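Local atomic coordinates of excretory-secretory protein 2 (Ancylostoma ceylanicum, PDB entry 3NSW), a protein that is secreted by a hookworm, adopts a netrin-like fold and is probably an immunomodulator acting on the host. Residues Ser12-Glu17 and Phe89-Asp94; Glu23-Val28 and Tyr46-Thr51; Tyr6-Leu11 and Leu62-Gly67. All blocks are in the same frame, centred on the assembly; numbering follows the deposited sequence.

Interaction 1: Ser12-Glu17 and Phe89-Asp94; sequences SEIRQE and FVKLHD
Phe89 and Lys91, two residues apart on strand 88-92, both turn toward the loop that leads into helix 16-20, and Ile14 of that loop packs against both. At Phe89 the ring stands with CG between the backbone N and the carbonyl carbon (chi1 70°), and its CE1 corner lies 4.1 Å from Ile14 CG1. The two side chains cross at about a right angle. Leu11, Val22 and Asp18 also touch Phe89, so this buried ring is walled in from several parts of the chain.

Val90 turns away from the loop, and its side chain touches Tyr77 and Leu79 of strand 75-82. At Lys91 the side chain does two jobs. Its root is apolar packing: Ile14 CD1 sits 3.8 Å from Lys91 CB and also touches CG. Beyond this the chain bends at chi2 (98°), which swings CD aside, and the ammonium group passes to the backbone of the loop, where Lys91 NZ donates to Ser12 O over 2.7 Å. The nitrogen is tilted 31° from the carbonyl plane of Ser12. NZ also forms a salt bridge with Glu100 of helix 98-104, whose other carboxylate oxygen accepts from Ile14 N; Glu100 thus grips the lysine and the loop together. Such a cluster would be expected to keep the lysine protonated.

After Leu92 the strand gives way to a short 3-10 segment that begins at His93. Phe89 and Lys91, on one face of strand 88-92, thus receive the loop before helix 16-20, with helix 98-104 linked to both through Glu100, an assembly of sheet, loop and C-terminal helix consistent with the netrin-like fold that the protein adopts.

Interaction 2: Glu23-Val28 and Tyr46-Thr51; sequences ETVAYV and YDVPKT
The Tyr46 ring runs beside strand 24-33, crossing obliquely to the side chains of Val25 and Tyr27. It spans from one to the other: Tyr46 CD2 is 3.8 Å from Val25 CG1, CE2 approaches the carbonyl carbon of Ala26, and OH reaches Tyr27 CB at 3.6 Å. Val25 O lies at the ring edge, near its plane, and also accepts from Tyr46 N over 2.8 Å, so the residue is held by its backbone as well as its ring. The second methyl of Val25, CG2, is turned to Val48, lying 3.6 Å from Val48 O.

Where the two segments diverge, water fills in. One molecule accepts from Val25 N and lies within bonding distance of Tyr46 O and Val48 O; another accepts from Lys50 NZ and donates to Glu23 O. Pro49, preceded by a cis peptide bond, brings CD near the same Glu23 carbonyl. At the exposed end the side chains of Glu23 and Lys50 cross obliquely, and Lys50, bent at chi3 and chi4, delivers NZ to Glu23 OE2 at 2.7 Å in a salt bridge. NZ comes to OE2 from above the carboxylate plane, 40° out of it.

Glu23 and Thr24 form a classic beta bulge opposite Cys81 of strand 75-82. The loop after strand 37-45 packs on the start of strand 24-33, with Tyr46 and Val25 meeting both Val78 of strand 75-82 and Leu104 of helix 98-104; Leu104 touches Val48 as well.

Interaction 3: Tyr6-Leu11 and Leu62-Gly67; sequences YCPKML and LRDDCG
Tyr6 lays one face of its ring over the side chain of Arg63, with Arg63 CD 4.0 Å from the ring centroid in a CH-pi contact. The arginine is extended from CG to NE, which carries its guanidinium past the CD2 side of the ring; Tyr6 CD2 stands 3.4 Å from Arg63 NE, over one face of the guanidinium, and the two planes are 26° apart. Asp65 holds that group side-on, NE binding OD1 on the syn side and NH2 binding OD2 through its syn lone pair. Asp65 OD1 also pairs with Arg36, so one carboxylate answers two arginines whose like charges lie close together.

The backbones are joined by Asp65 N, which donates to Tyr6 O over 2.7 Å; Asp64 CA makes a CA-H...O contact with the same oxygen. Next to this, the Cys7-Cys66 disulfide (SG to SG 2.0 Å, chi3 73°) ties the two segments covalently. Asp64 OD1 shapes the turn on the Cys66 side: it accepts from Cys66 N at 2.9 Å in an Asx turn and from Gly67 N as well, both donors coming from the same face of the carboxylate. A water bridges this oxygen to Pro8 O. The Pro8 ring itself rests with CD 3.6 Å from Asp64 OD1, and its CG touches Leu62 CD2 at 4.1 Å.

The sheet's two outermost strands, 9-10 and 59-63, are thus linked just beyond the end of strand 59-63 and just before strand 9-10. Pro8 also packs on Val90 of strand 88-92, Leu62 on Leu40 of strand 37-45, and Ile69 touches both Pro8 and Asp64.

From the N terminus, residues 6-11 open the loop that interaction 3 closes at 62-67, and strand 9-10 runs on into residues 12-17, whose loop interaction 1 closes only at 89-94. These two contacts therefore cross along the chain. They also meet in space, because Lys9 and Leu11 probably hydrogen-bond to Val90 as strand 9-10 pairs with strand 88-92. Interaction 2, a shorter closure between 23-28 and 46-51, nests inside both loops; it touches interaction 1 where His93 packs on Tyr27 and Tyr46, but stays about 7 Å from interaction 3 at the nearest atoms. Together they tie the N-terminal segment, the sheet and the loop after strand 37-45.

Interaction 1: Ser12-Glu17 and Phe89-Asp94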
loop_
_atom_site.group_PDB
_atom_site.type_symbol
_atom_site.label_atom_id
_atom_site.label_comp_id
_atom_site.label_asym_id
_atom_site.label_seq_id
_atom_site.Cartn_x
_atom_site.Cartn_y
_atom_site.Cartn_z
ATOM N N SER A 12 4.330 5.194 -10.407
ATOM C CA SER A 12 5.043 6.463 -10.520
ATOM C C SER A 12 4.168 7.603 -10.005
ATOM O O SER A 12 4.661 8.509 -9.336
ATOM C CB SER A 12 5.470 6.728 -11.964
ATOM O OG SER A 12 4.346 6.809 -12.822
ATOM N N GLU A 13 2.873 7.542 -10.309
ATOM C CA GLU A 13 1.920 8.552 -9.833
ATOM C C GLU A 13 0.601 7.924 -9.389
ATOM O O GLU A 13 0.012 7.117 -10.112
ATOM C CB GLU A 13 1.668 9.616 -10.914
ATOM C CG GLU A 13 0.718 10.731 -10.483
ATOM C CD GLU A 13 0.549 11.837 -11.517
ATOM O OE1 GLU A 13 0.919 11.642 -12.695
ATOM O OE2 GLU A 13 0.030 12.909 -11.144
ATOM N N ILE A 14 0.142 8.296 -8.195
ATOM C CA ILE A 14 -1.165 7.863 -7.724
ATOM C C ILE A 14 -2.234 8.759 -8.356
ATOM O O ILE A 14 -2.169 9.988 -8.250
ATOM C CB ILE A 14 -1.279 7.913 -6.181
ATOM C CG1 ILE A 14 -0.237 6.996 -5.531
ATOM C CG2 ILE A 14 -2.697 7.550 -5.734
ATOM C CD1 ILE A 14 -0.093 7.217 -4.047
ATOM N N ARG A 15 -3.211 8.129 -9.014
ATOM C CA ARG A 15 -4.335 8.849 -9.616
ATOM C C ARG A 15 -5.672 8.391 -9.024
ATOM O O ARG A 15 -5.740 7.355 -8.364
ATOM C CB ARG A 15 -4.344 8.650 -11.137
ATOM C CG ARG A 15 -3.024 8.991 -11.827
ATOM C CD ARG A 15 -2.793 8.108 -13.047
ATOM N NE ARG A 15 -2.968 6.686 -12.736
ATOM C CZ ARG A 15 -2.673 5.685 -13.562
ATOM N NH1 ARG A 15 -2.169 5.928 -14.769
ATOM N NH2 ARG A 15 -2.877 4.431 -13.179
ATOM N N GLN A 16 -6.734 9.153 -9.288
ATOM C CA GLN A 16 -8.083 8.812 -8.811
ATOM C C GLN A 16 -8.539 7.381 -9.160
ATOM O O GLN A 16 -9.164 6.699 -8.336
ATOM C CB GLN A 16 -9.110 9.831 -9.325
ATOM C CG GLN A 16 -10.467 9.752 -8.631
ATOM C CD GLN A 16 -10.379 10.033 -7.147
ATOM O OE1 GLN A 16 -9.947 11.105 -6.738
ATOM N NE2 GLN A 16 -10.793 9.067 -6.330
ATOM N N GLU A 17 -8.218 6.935 -10.370
ATOM C CA GLU A 17 -8.596 5.594 -10.832
ATOM C C GLU A 17 -7.983 4.508 -9.952
ATOM O O GLU A 17 -8.618 3.482 -9.686
ATOM C CB GLU A 17 -8.176 5.357 -12.288
ATOM C CG GLU A 17 -8.499 6.478 -13.237
ATOM C CD GLU A 17 -7.333 7.416 -13.449
ATOM O OE1 GLU A 17 -6.445 7.077 -14.261
ATOM O OE2 GLU A 17 -7.305 8.493 -12.814
ATOM N N PHE A 89 -1.184 -1.437 -5.108
ATOM C CA PHE A 89 -0.214 -0.489 -5.638
ATOM C C PHE A 89 0.646 0.104 -4.512
ATOM O O PHE A 89 0.212 0.188 -3.353
ATOM C CB PHE A 89 -0.877 0.613 -6.498
ATOM C CG PHE A 89 -1.724 1.613 -5.723
ATOM C CD1 PHE A 89 -1.130 2.614 -4.929
ATOM C CD2 PHE A 89 -3.111 1.567 -5.809
ATOM C CE1 PHE A 89 -1.915 3.539 -4.226
ATOM C CE2 PHE A 89 -3.904 2.484 -5.121
ATOM C CZ PHE A 89 -3.310 3.474 -4.323
ATOM N N VAL A 90 1.868 0.493 -4.859
ATOM C CA VAL A 90 2.837 0.991 -3.870
ATOM C C VAL A 90 3.533 2.230 -4.427
ATOM O O VAL A 90 3.930 2.249 -5.593
ATOM C CB VAL A 90 3.924 -0.079 -3.560
ATOM C CG1 VAL A 90 4.783 0.375 -2.366
ATOM C CG2 VAL A 90 3.292 -1.437 -3.274
ATOM N N LYS A 91 3.691 3.248 -3.587
ATOM C CA LYS A 91 4.379 4.481 -3.956
ATOM C C LYS A 91 5.200 4.950 -2.754
ATOM O O LYS A 91 4.723 4.921 -1.626
ATOM C CB LYS A 91 3.356 5.557 -4.345
ATOM C CG LYS A 91 3.888 7.003 -4.340
ATOM C CD LYS A 91 4.294 7.492 -5.727
ATOM C CE LYS A 91 4.935 8.875 -5.622
ATOM N NZ LYS A 91 4.964 9.622 -6.899
ATOM N N LEU A 92 6.449 5.341 -2.998
ATOM C CA LEU A 92 7.293 5.894 -1.940
ATOM C C LEU A 92 6.626 7.114 -1.328
ATOM O O LEU A 92 6.293 8.063 -2.035
ATOM C CB LEU A 92 8.660 6.299 -2.511
ATOM C CG LEU A 92 9.783 6.515 -1.503
ATOM C CD1 LEU A 92 10.201 5.170 -0.932
ATOM C CD2 LEU A 92 10.957 7.211 -2.175
ATOM N N HIS A 93 6.426 7.089 -0.013
ATOM C CA HIS A 93 5.746 8.184 0.670
ATOM C C HIS A 93 6.476 9.523 0.500
ATOM O O HIS A 93 5.839 10.553 0.262
ATOM C CB HIS A 93 5.545 7.860 2.153
ATOM C CG HIS A 93 4.746 8.890 2.884
ATOM N ND1 HIS A 93 5.326 9.878 3.651
ATOM C CD2 HIS A 93 3.410 9.086 2.966
ATOM C CE1 HIS A 93 4.382 10.642 4.168
ATOM N NE2 HIS A 93 3.210 10.178 3.775
ATOM N N ASP A 94 7.805 9.496 0.588
ATOM C CA ASP A 94 8.627 10.714 0.437
ATOM C C ASP A 94 8.591 11.285 -0.987
ATOM O O ASP A 94 9.086 12.392 -1.225
ATOM C CB ASP A 94 10.085 10.450 0.842
ATOM C CG ASP A 94 10.280 10.349 2.351
ATOM O OD1 ASP A 94 9.420 10.835 3.121
ATOM O OD2 ASP A 94 11.315 9.778 2.768
#

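Interaction 2: Glu23-Val28 and Tyr46-Thr51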
loop_
_atom_site.group_PDB
_atom_site.type_symbol
_atom_site.label_atom_id
_atom_site.label_comp_id
_atom_site.label_asym_id
_atom_site.label_seq_id
_atom_site.Cartn_x
_atom_site.Cartn_y
_atom_site.Cartn_z
ATOM N N GLU A 23 -9.673 -1.105 -1.838
ATOM C CA GLU A 23 -10.551 -0.989 -0.681
ATOM C C GLU A 23 -9.976 -0.035 0.375
ATOM O O GLU A 23 -10.721 0.727 0.994
ATOM C CB GLU A 23 -10.829 -2.358 -0.068
ATOM C CG GLU A 23 -11.963 -2.355 0.950
ATOM C CD GLU A 23 -13.245 -1.725 0.418
ATOM O OE1 GLU A 23 -13.646 -2.018 -0.734
ATOM O OE2 GLU A 23 -13.855 -0.931 1.159
ATOM N N THR A 24 -8.666 -0.084 0.585
ATOM C CA THR A 24 -8.024 0.841 1.523
ATOM C C THR A 24 -6.721 1.384 0.949
ATOM O O THR A 24 -6.038 0.718 0.166
ATOM C CB THR A 24 -7.723 0.205 2.905
ATOM O OG1 THR A 24 -6.799 -0.879 2.757
ATOM C CG2 THR A 24 -9.004 -0.274 3.610
ATOM N N VAL A 25 -6.386 2.596 1.355
ATOM C CA VAL A 25 -5.098 3.189 1.032
ATOM C C VAL A 25 -4.470 3.570 2.370
ATOM O O VAL A 25 -5.094 4.257 3.179
ATOM C CB VAL A 25 -5.237 4.449 0.168
ATOM C CG1 VAL A 25 -3.861 4.933 -0.248
ATOM C CG2 VAL A 25 -6.100 4.161 -1.081
ATOM N N ALA A 26 -3.237 3.121 2.573
ATOM C CA ALA A 26 -2.565 3.234 3.866
ATOM C C ALA A 26 -1.184 3.865 3.779
ATOM O O ALA A 26 -0.530 3.804 2.745
ATOM C CB ALA A 26 -2.450 1.853 4.478
ATOM N N TYR A 27 -0.732 4.423 4.906
ATOM C CA TYR A 27 0.607 4.987 5.072
ATOM C C TYR A 27 1.287 3.955 5.949
ATOM O O TYR A 27 0.828 3.711 7.074
ATOM C CB TYR A 27 0.462 6.331 5.809
ATOM C CG TYR A 27 1.737 7.039 6.214
ATOM C CD1 TYR A 27 2.973 6.734 5.636
ATOM C CD2 TYR A 27 1.678 8.100 7.142
ATOM C CE1 TYR A 27 4.143 7.437 6.027
ATOM C CE2 TYR A 27 2.823 8.791 7.526
ATOM C CZ TYR A 27 4.040 8.462 6.966
ATOM O OH TYR A 27 5.165 9.160 7.333
ATOM N N VAL A 28 2.324 3.303 5.416
ATOM C CA VAL A 28 2.980 2.182 6.093
ATOM C C VAL A 28 4.501 2.332 6.108
ATOM O O VAL A 28 5.064 3.072 5.302
ATOM C CB VAL A 28 2.634 0.822 5.419
ATOM C CG1 VAL A 28 1.111 0.567 5.423
ATOM C CG2 VAL A 28 3.180 0.753 3.996
ATOM N N TYR A 46 -5.928 6.318 4.921
ATOM C CA TYR A 46 -6.489 7.536 4.346
ATOM C C TYR A 46 -7.995 7.353 4.161
ATOM O O TYR A 46 -8.475 6.226 4.041
ATOM C CB TYR A 46 -5.808 7.893 3.022
ATOM C CG TYR A 46 -4.316 8.161 3.140
ATOM C CD1 TYR A 46 -3.843 9.417 3.552
ATOM C CD2 TYR A 46 -3.375 7.164 2.846
ATOM C CE1 TYR A 46 -2.475 9.671 3.655
ATOM C CE2 TYR A 46 -2.000 7.412 2.945
ATOM C CZ TYR A 46 -1.566 8.673 3.362
ATOM O OH TYR A 46 -0.219 8.928 3.455
ATOM N N ASP A 47 -8.738 8.460 4.162
ATOM C CA ASP A 47 -10.190 8.409 4.038
ATOM C C ASP A 47 -10.658 8.373 2.576
ATOM O O ASP A 47 -11.640 9.022 2.208
ATOM C CB ASP A 47 -10.813 9.575 4.808
ATOM C CG ASP A 47 -10.549 9.493 6.294
ATOM O OD1 ASP A 47 -10.866 8.449 6.893
ATOM O OD2 ASP A 47 -10.034 10.475 6.864
ATOM N N VAL A 48 -9.941 7.596 1.765
ATOM C CA VAL A 48 -10.224 7.402 0.335
ATOM C C VAL A 48 -10.023 5.923 -0.041
ATOM O O VAL A 48 -9.159 5.248 0.546
ATOM C CB VAL A 48 -9.325 8.295 -0.568
ATOM C CG1 VAL A 48 -9.669 9.770 -0.406
ATOM C CG2 VAL A 48 -7.821 8.027 -0.310
ATOM N N PRO A 49 -10.810 5.404 -1.014
ATOM C CA PRO A 49 -11.898 6.056 -1.749
ATOM C C PRO A 49 -13.120 6.317 -0.871
ATOM O O PRO A 49 -13.996 7.090 -1.251
ATOM C CB PRO A 49 -12.240 5.040 -2.850
ATOM C CG PRO A 49 -11.839 3.734 -2.290
ATOM C CD PRO A 49 -10.620 4.009 -1.454
ATOM N N LYS A 50 -13.170 5.668 0.291
ATOM C CA LYS A 50 -14.245 5.887 1.252
ATOM C C LYS A 50 -13.636 6.191 2.617
ATOM O O LYS A 50 -12.453 5.918 2.852
ATOM C CB LYS A 50 -15.165 4.661 1.337
ATOM C CG LYS A 50 -15.625 4.102 -0.018
ATOM C CD LYS A 50 -16.566 2.904 0.125
ATOM C CE LYS A 50 -15.869 1.675 0.695
ATOM N NZ LYS A 50 -14.659 1.275 -0.086
ATOM N N THR A 51 -14.440 6.762 3.509
ATOM C CA THR A 51 -14.014 7.027 4.882
ATOM C C THR A 51 -13.426 5.760 5.496
ATOM O O THR A 51 -13.961 4.659 5.306
ATOM C CB THR A 51 -15.178 7.558 5.747
ATOM O OG1 THR A 51 -15.712 8.741 5.145
ATOM C CG2 THR A 51 -14.703 7.893 7.159
HETATM O O HOH W 1 -11.583 3.226 3.212
HETATM O O HOH W 2 -12.515 2.682 0.967
HETATM O O HOH W 3 -8.613 3.821 2.929
#

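Interaction 3: Tyr6-Leu11 and Leu62-Gly67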
loop_
_atom_site.group_PDB
_atom_site.type_symbol
_atom_site.label_atom_id
_atom_site.label_comp_id
_atom_site.label_asym_id
_atom_site.label_seq_id
_atom_site.Cartn_x
_atom_site.Cartn_y
_atom_site.Cartn_z
ATOM N N TYR A 6 -1.284 -11.396 -5.873
ATOM C CA TYR A 6 -0.225 -11.077 -4.905
ATOM C C TYR A 6 1.029 -10.611 -5.611
ATOM O O TYR A 6 2.139 -10.967 -5.216
ATOM C CB TYR A 6 0.135 -12.298 -4.062
ATOM C CG TYR A 6 -0.941 -12.733 -3.122
ATOM C CD1 TYR A 6 -1.581 -11.815 -2.294
ATOM C CD2 TYR A 6 -1.304 -14.078 -3.034
ATOM C CE1 TYR A 6 -2.579 -12.230 -1.411
ATOM C CE2 TYR A 6 -2.293 -14.498 -2.158
ATOM C CZ TYR A 6 -2.921 -13.570 -1.349
ATOM O OH TYR A 6 -3.905 -13.986 -0.493
ATOM N N CYS A 7 0.852 -9.830 -6.667
ATOM C CA CYS A 7 1.976 -9.194 -7.339
ATOM C C CYS A 7 1.821 -7.665 -7.323
ATOM O O CYS A 7 1.328 -7.077 -8.282
ATOM C CB CYS A 7 2.118 -9.743 -8.757
ATOM S SG CYS A 7 2.489 -11.522 -8.786
ATOM N N PRO A 8 2.246 -7.017 -6.221
ATOM C CA PRO A 8 2.053 -5.570 -6.111
ATOM C C PRO A 8 2.830 -4.833 -7.188
ATOM O O PRO A 8 3.827 -5.348 -7.702
ATOM C CB PRO A 8 2.616 -5.230 -4.717
ATOM C CG PRO A 8 2.735 -6.521 -4.015
ATOM C CD PRO A 8 2.930 -7.576 -5.043
ATOM N N LYS A 9 2.356 -3.652 -7.553
ATOM C CA LYS A 9 3.051 -2.865 -8.564
ATOM C C LYS A 9 3.487 -1.543 -7.979
ATOM O O LYS A 9 2.783 -0.983 -7.153
ATOM C CB LYS A 9 2.146 -2.630 -9.774
ATOM C CG LYS A 9 0.848 -1.893 -9.468
ATOM C CD LYS A 9 0.027 -1.702 -10.743
ATOM C CE LYS A 9 -1.208 -0.850 -10.493
ATOM N NZ LYS A 9 -2.033 -0.697 -11.728
ATOM N N MET A 10 4.632 -1.047 -8.438
ATOM C CA MET A 10 5.081 0.298 -8.101
ATOM C C MET A 10 4.363 1.263 -9.023
ATOM O O MET A 10 4.299 1.032 -10.236
ATOM C CB MET A 10 6.588 0.456 -8.316
ATOM C CG MET A 10 7.483 -0.378 -7.421
ATOM S SD MET A 10 7.204 -0.172 -5.653
ATOM C CE MET A 10 7.367 1.584 -5.406
ATOM N N LEU A 11 3.818 2.334 -8.449
ATOM C CA LEU A 11 3.205 3.399 -9.236
ATOM C C LEU A 11 4.084 4.639 -9.225
ATOM O O LEU A 11 4.522 5.087 -8.162
ATOM C CB LEU A 11 1.841 3.792 -8.668
ATOM C CG LEU A 11 0.567 2.980 -8.869
ATOM C CD1 LEU A 11 -0.595 3.839 -8.394
ATOM C CD2 LEU A 11 0.365 2.573 -10.322
ATOM N N LEU A 62 2.507 -7.974 3.545
ATOM C CA LEU A 62 2.210 -7.854 2.122
ATOM C C LEU A 62 2.931 -8.961 1.369
ATOM O O LEU A 62 4.157 -8.969 1.293
ATOM C CB LEU A 62 2.666 -6.477 1.605
ATOM C CG LEU A 62 2.499 -6.224 0.100
ATOM C CD1 LEU A 62 1.016 -6.204 -0.276
ATOM C CD2 LEU A 62 3.191 -4.906 -0.282
ATOM N N ARG A 63 2.168 -9.901 0.812
ATOM C CA ARG A 63 2.746 -10.999 0.045
ATOM C C ARG A 63 3.123 -10.559 -1.373
ATOM O O ARG A 63 2.398 -9.782 -1.995
ATOM C CB ARG A 63 1.748 -12.157 0.006
ATOM C CG ARG A 63 2.232 -13.370 -0.757
ATOM C CD ARG A 63 1.366 -14.572 -0.437
ATOM N NE ARG A 63 1.394 -15.514 -1.545
ATOM C CZ ARG A 63 0.720 -16.657 -1.593
ATOM N NH1 ARG A 63 -0.061 -17.031 -0.589
ATOM N NH2 ARG A 63 0.805 -17.411 -2.671
ATOM N N ASP A 64 4.254 -11.055 -1.877
ATOM C CA ASP A 64 4.684 -10.785 -3.258
ATOM C C ASP A 64 5.133 -12.076 -3.926
ATOM O O ASP A 64 6.185 -12.625 -3.588
ATOM C CB ASP A 64 5.801 -9.722 -3.319
ATOM C CG ASP A 64 6.308 -9.460 -4.750
ATOM O OD1 ASP A 64 5.625 -9.822 -5.731
ATOM O OD2 ASP A 64 7.403 -8.878 -4.902
ATOM N N ASP A 65 4.331 -12.539 -4.882
ATOM C CA ASP A 65 4.592 -13.780 -5.614
ATOM C C ASP A 65 5.393 -13.570 -6.906
ATOM O O ASP A 65 5.773 -14.541 -7.566
ATOM C CB ASP A 65 3.259 -14.437 -5.980
ATOM C CG ASP A 65 2.654 -15.235 -4.835
ATOM O OD1 ASP A 65 3.238 -15.286 -3.731
ATOM O OD2 ASP A 65 1.574 -15.814 -5.045
ATOM N N CYS A 66 5.627 -12.308 -7.273
ATOM C CA CYS A 66 6.253 -11.978 -8.560
ATOM C C CYS A 66 7.655 -11.411 -8.409
ATOM O O CYS A 66 8.598 -11.910 -9.022
ATOM C CB CYS A 66 5.393 -10.993 -9.370
ATOM S SG CYS A 66 3.955 -11.699 -10.190
ATOM N N GLY A 67 7.787 -10.362 -7.601
ATOM C CA GLY A 67 9.057 -9.647 -7.461
ATOM C C GLY A 67 9.160 -8.462 -8.401
ATOM O O GLY A 67 10.258 -8.064 -8.782
HETATM O O HOH W 4 4.998 -7.714 -8.008
#